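Local coordinates for acyl carrier protein (Thermotoga maritima, PDB 1VKU) that probably carries the growing acyl chain on a phosphopantetheine arm during fatty acid biosynthesis, at residues Asp52-Phe60 against Ile73-Leu82. Sequence-based numbering, arbitrary orientation.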
loop_
_atom_site.group_PDB
_atom_site.type_symbol
_atom_site.label_atom_id
_atom_site.label_comp_id
_atom_site.label_asym_id
_atom_site.label_seq_id
_atom_site.Cartn_x
_atom_site.Cartn_y
_atom_site.Cartn_z
ATOM N N ASP A 52 -9.449 4.018 -5.950
ATOM C CA ASP A 52 -8.757 4.282 -4.695
ATOM C C ASP A 52 -7.421 3.530 -4.636
ATOM O O ASP A 52 -6.446 4.055 -4.111
ATOM C CB ASP A 52 -9.591 3.831 -3.506
ATOM C CG ASP A 52 -10.799 4.686 -3.269
ATOM O OD1 ASP A 52 -10.804 5.896 -3.608
ATOM O OD2 ASP A 52 -11.802 4.207 -2.718
ATOM N N VAL A 53 -7.404 2.289 -5.117
ATOM C CA VAL A 53 -6.169 1.526 -5.173
ATOM C C VAL A 53 -5.121 2.223 -6.042
ATOM O O VAL A 53 -3.973 2.293 -5.646
ATOM C CB VAL A 53 -6.392 0.100 -5.607
ATOM C CG1 VAL A 53 -5.056 -0.589 -5.871
ATOM C CG2 VAL A 53 -7.147 -0.631 -4.521
ATOM N N ILE A 54 -5.519 2.718 -7.217
ATOM C CA ILE A 54 -4.635 3.515 -8.090
ATOM C C ILE A 54 -4.090 4.761 -7.368
ATOM O O ILE A 54 -2.900 5.022 -7.442
ATOM C CB ILE A 54 -5.366 3.914 -9.392
ATOM C CG1 ILE A 54 -5.633 2.691 -10.248
ATOM C CG2 ILE A 54 -4.600 5.011 -10.154
ATOM C CD1 ILE A 54 -6.640 2.895 -11.359
ATOM N N ASP A 55 -4.946 5.509 -6.667
ATOM C CA ASP A 55 -4.491 6.691 -5.927
ATOM C C ASP A 55 -3.517 6.275 -4.829
ATOM O O ASP A 55 -2.455 6.853 -4.690
ATOM C CB ASP A 55 -5.646 7.469 -5.303
ATOM C CG ASP A 55 -6.380 8.344 -6.298
ATOM O OD1 ASP A 55 -5.745 9.103 -7.084
ATOM O OD2 ASP A 55 -7.627 8.359 -6.339
ATOM N N LEU A 56 -3.890 5.282 -4.037
ATOM C CA LEU A 56 -3.001 4.716 -3.016
ATOM C C LEU A 56 -1.626 4.329 -3.576
ATOM O O LEU A 56 -0.607 4.661 -2.981
ATOM C CB LEU A 56 -3.643 3.490 -2.369
ATOM C CG LEU A 56 -2.977 2.874 -1.149
ATOM C CD1 LEU A 56 -2.959 3.846 0.002
ATOM C CD2 LEU A 56 -3.779 1.668 -0.804
ATOM N N VAL A 57 -1.607 3.657 -4.722
ATOM C CA VAL A 57 -0.356 3.186 -5.345
ATOM C C VAL A 57 0.496 4.393 -5.763
ATOM O O VAL A 57 1.686 4.425 -5.478
ATOM C CB VAL A 57 -0.639 2.216 -6.524
ATOM C CG1 VAL A 57 0.575 2.014 -7.411
ATOM C CG2 VAL A 57 -1.169 0.860 -6.000
HETATM N N MSE A 58 -0.126 5.402 -6.378
HETATM C CA MSE A 58 0.589 6.585 -6.819
HETATM C C MSE A 58 1.145 7.367 -5.634
HETATM O O MSE A 58 2.216 7.968 -5.744
HETATM C CB MSE A 58 -0.283 7.463 -7.694
HETATM C CG MSE A 58 -0.543 6.867 -9.046
HETATM SE SE MSE A 58 -1.972 7.856 -10.019
HETATM C CE MSE A 58 -0.883 9.411 -10.612
ATOM N N PHE A 59 0.444 7.325 -4.501
ATOM C CA PHE A 59 0.957 7.959 -3.269
ATOM C C PHE A 59 2.177 7.205 -2.714
ATOM O O PHE A 59 3.148 7.832 -2.336
ATOM C CB PHE A 59 -0.100 8.094 -2.167
ATOM C CG PHE A 59 -1.163 9.161 -2.421
ATOM C CD1 PHE A 59 -0.819 10.464 -2.748
ATOM C CD2 PHE A 59 -2.518 8.846 -2.256
ATOM C CE1 PHE A 59 -1.805 11.417 -2.954
ATOM C CE2 PHE A 59 -3.489 9.794 -2.443
ATOM C CZ PHE A 59 -3.138 11.071 -2.801
ATOM N N PHE A 60 2.124 5.880 -2.668
ATOM C CA PHE A 60 3.293 5.078 -2.313
ATOM C C PHE A 60 4.456 5.280 -3.292
ATOM O O PHE A 60 5.607 5.396 -2.887
ATOM C CB PHE A 60 2.938 3.601 -2.230
ATOM C CG PHE A 60 2.500 3.169 -0.859
ATOM C CD1 PHE A 60 3.439 2.879 0.125
ATOM C CD2 PHE A 60 1.174 3.085 -0.545
ATOM C CE1 PHE A 60 3.054 2.486 1.389
ATOM C CE2 PHE A 60 0.767 2.697 0.752
ATOM C CZ PHE A 60 1.710 2.414 1.715
ATOM N N ILE A 73 -0.699 -3.422 -10.372
ATOM C CA ILE A 73 -1.780 -2.728 -9.666
ATOM C C ILE A 73 -3.059 -3.531 -9.774
ATOM O O ILE A 73 -3.738 -3.732 -8.775
ATOM C CB ILE A 73 -2.035 -1.317 -10.247
ATOM C CG1 ILE A 73 -0.818 -0.407 -10.046
ATOM C CG2 ILE A 73 -3.299 -0.721 -9.608
ATOM C CD1 ILE A 73 -0.890 1.001 -10.758
ATOM N N SER A 74 -3.370 -4.008 -10.982
ATOM C CA SER A 74 -4.634 -4.700 -11.246
ATOM C C SER A 74 -4.803 -6.029 -10.506
ATOM O O SER A 74 -5.904 -6.559 -10.431
ATOM C CB SER A 74 -4.822 -4.931 -12.747
ATOM O OG SER A 74 -3.854 -5.818 -13.230
ATOM N N LYS A 75 -3.709 -6.553 -9.972
ATOM C CA LYS A 75 -3.682 -7.853 -9.320
ATOM C C LYS A 75 -3.789 -7.705 -7.792
ATOM O O LYS A 75 -3.905 -8.688 -7.069
ATOM C CB LYS A 75 -2.368 -8.562 -9.682
ATOM C CG LYS A 75 -2.240 -9.061 -11.142
ATOM C CD LYS A 75 -0.839 -9.684 -11.425
ATOM N N ILE A 76 -3.716 -6.477 -7.308
ATOM C CA ILE A 76 -3.760 -6.161 -5.874
ATOM C C ILE A 76 -5.167 -6.425 -5.349
ATOM O O ILE A 76 -6.144 -5.892 -5.888
ATOM C CB ILE A 76 -3.350 -4.674 -5.656
ATOM C CG1 ILE A 76 -1.835 -4.504 -5.795
ATOM C CG2 ILE A 76 -3.792 -4.166 -4.291
ATOM C CD1 ILE A 76 -1.350 -3.080 -5.750
ATOM N N ARG A 77 -5.263 -7.255 -4.308
ATOM C CA ARG A 77 -6.537 -7.652 -3.699
ATOM C C ARG A 77 -6.556 -7.308 -2.228
ATOM O O ARG A 77 -7.504 -6.735 -1.724
ATOM C CB ARG A 77 -6.731 -9.170 -3.818
ATOM C CG ARG A 77 -7.736 -9.599 -4.815
ATOM C CD ARG A 77 -7.844 -8.627 -5.940
ATOM N NE ARG A 77 -8.146 -9.260 -7.211
ATOM C CZ ARG A 77 -8.412 -8.581 -8.305
ATOM N NH1 ARG A 77 -8.422 -7.252 -8.263
ATOM N NH2 ARG A 77 -8.681 -9.227 -9.431
ATOM N N LYS A 78 -5.481 -7.699 -1.563
ATOM C CA LYS A 78 -5.341 -7.587 -0.133
ATOM C C LYS A 78 -4.318 -6.532 0.165
ATOM O O LYS A 78 -3.427 -6.287 -0.654
ATOM C CB LYS A 78 -4.839 -8.894 0.433
ATOM C CG LYS A 78 -5.861 -9.936 0.413
ATOM C CD LYS A 78 -5.265 -11.249 0.754
ATOM C CE LYS A 78 -6.370 -12.146 1.190
ATOM N NZ LYS A 78 -5.837 -13.457 1.569
ATOM N N VAL A 79 -4.456 -5.902 1.327
ATOM C CA VAL A 79 -3.392 -5.067 1.875
ATOM C C VAL A 79 -2.001 -5.736 1.728
ATOM O O VAL A 79 -1.080 -5.145 1.189
ATOM C CB VAL A 79 -3.690 -4.679 3.316
ATOM C CG1 VAL A 79 -2.596 -3.780 3.831
ATOM C CG2 VAL A 79 -4.987 -3.925 3.385
ATOM N N LYS A 80 -1.881 -6.981 2.176
ATOM C CA LYS A 80 -0.652 -7.755 2.078
ATOM C C LYS A 80 -0.013 -7.619 0.692
ATOM O O LYS A 80 1.206 -7.590 0.573
ATOM C CB LYS A 80 -0.981 -9.231 2.354
ATOM C CG LYS A 80 0.183 -10.190 2.278
ATOM C CD LYS A 80 -0.336 -11.643 2.335
ATOM N N ASP A 81 -0.844 -7.545 -0.351
ATOM C CA ASP A 81 -0.374 -7.527 -1.753
ATOM C C ASP A 81 0.363 -6.244 -2.041
ATOM O O ASP A 81 1.364 -6.236 -2.741
ATOM C CB ASP A 81 -1.549 -7.660 -2.748
ATOM C CG ASP A 81 -2.228 -9.007 -2.697
ATOM O OD1 ASP A 81 -1.538 -10.024 -2.399
ATOM O OD2 ASP A 81 -3.444 -9.140 -2.994
ATOM N N LEU A 82 -0.155 -5.148 -1.514
ATOM C CA LEU A 82 0.516 -3.864 -1.692
ATOM C C LEU A 82 1.800 -3.769 -0.861
ATOM O O LEU A 82 2.811 -3.292 -1.357
ATOM C CB LEU A 82 -0.421 -2.719 -1.354
ATOM C CG LEU A 82 0.241 -1.355 -1.306
ATOM C CD1 LEU A 82 0.708 -0.940 -2.684
ATOM C CD2 LEU A 82 -0.754 -0.378 -0.779
#
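I73 lies against V53, I54 and V57 on one side of helix 50-64, where the end of helix 70-73, the turn after it and the start of helix 79-92 all pack. From its CB, which points toward helix 50-64, the side chain divides. A chi1 of -64° sets CG1 beside the backbone N and puts CG2 anti to it, where I73 CG2 reaches V53 CG1 at 4.1 Å and I54 CG1 at 4.2 Å, the I54 side chain crossing at about a right angle. The other branch runs extended: I73 CG1 lies 3.8 Å from V57 CG1, and I73 CD1 at its tip touches the same methyl. With only a CB left, as in an alanine, these contacts to V53, I54 and V57 go, and a gap would probably open between helix 50-64 and the 73-76 turn. Further along, I76 CD1 meets V57 CG2 at 4.0 Å, while its CG2 meets V53 CG1. L82 closes the interface from helix 79-92, its CD2 set 3.7 Å from L56 CD2 and 3.8 Å from F60 CE2. No hydrogen bond joins the two segments. Within 73-82, D81 OD2 holds N-cap residue K78 and R77 before it: R77 N uses its anti lone pair (149°), K78 N comes from above the carboxylate plane. F22 of helix 14-28 also touches L56. Helix 50-64 packed against 79-92 and the connection before it typifies the carrier-protein helical bundle; I54 sits close to S50, the predicted phosphopantetheine site, unmodified here.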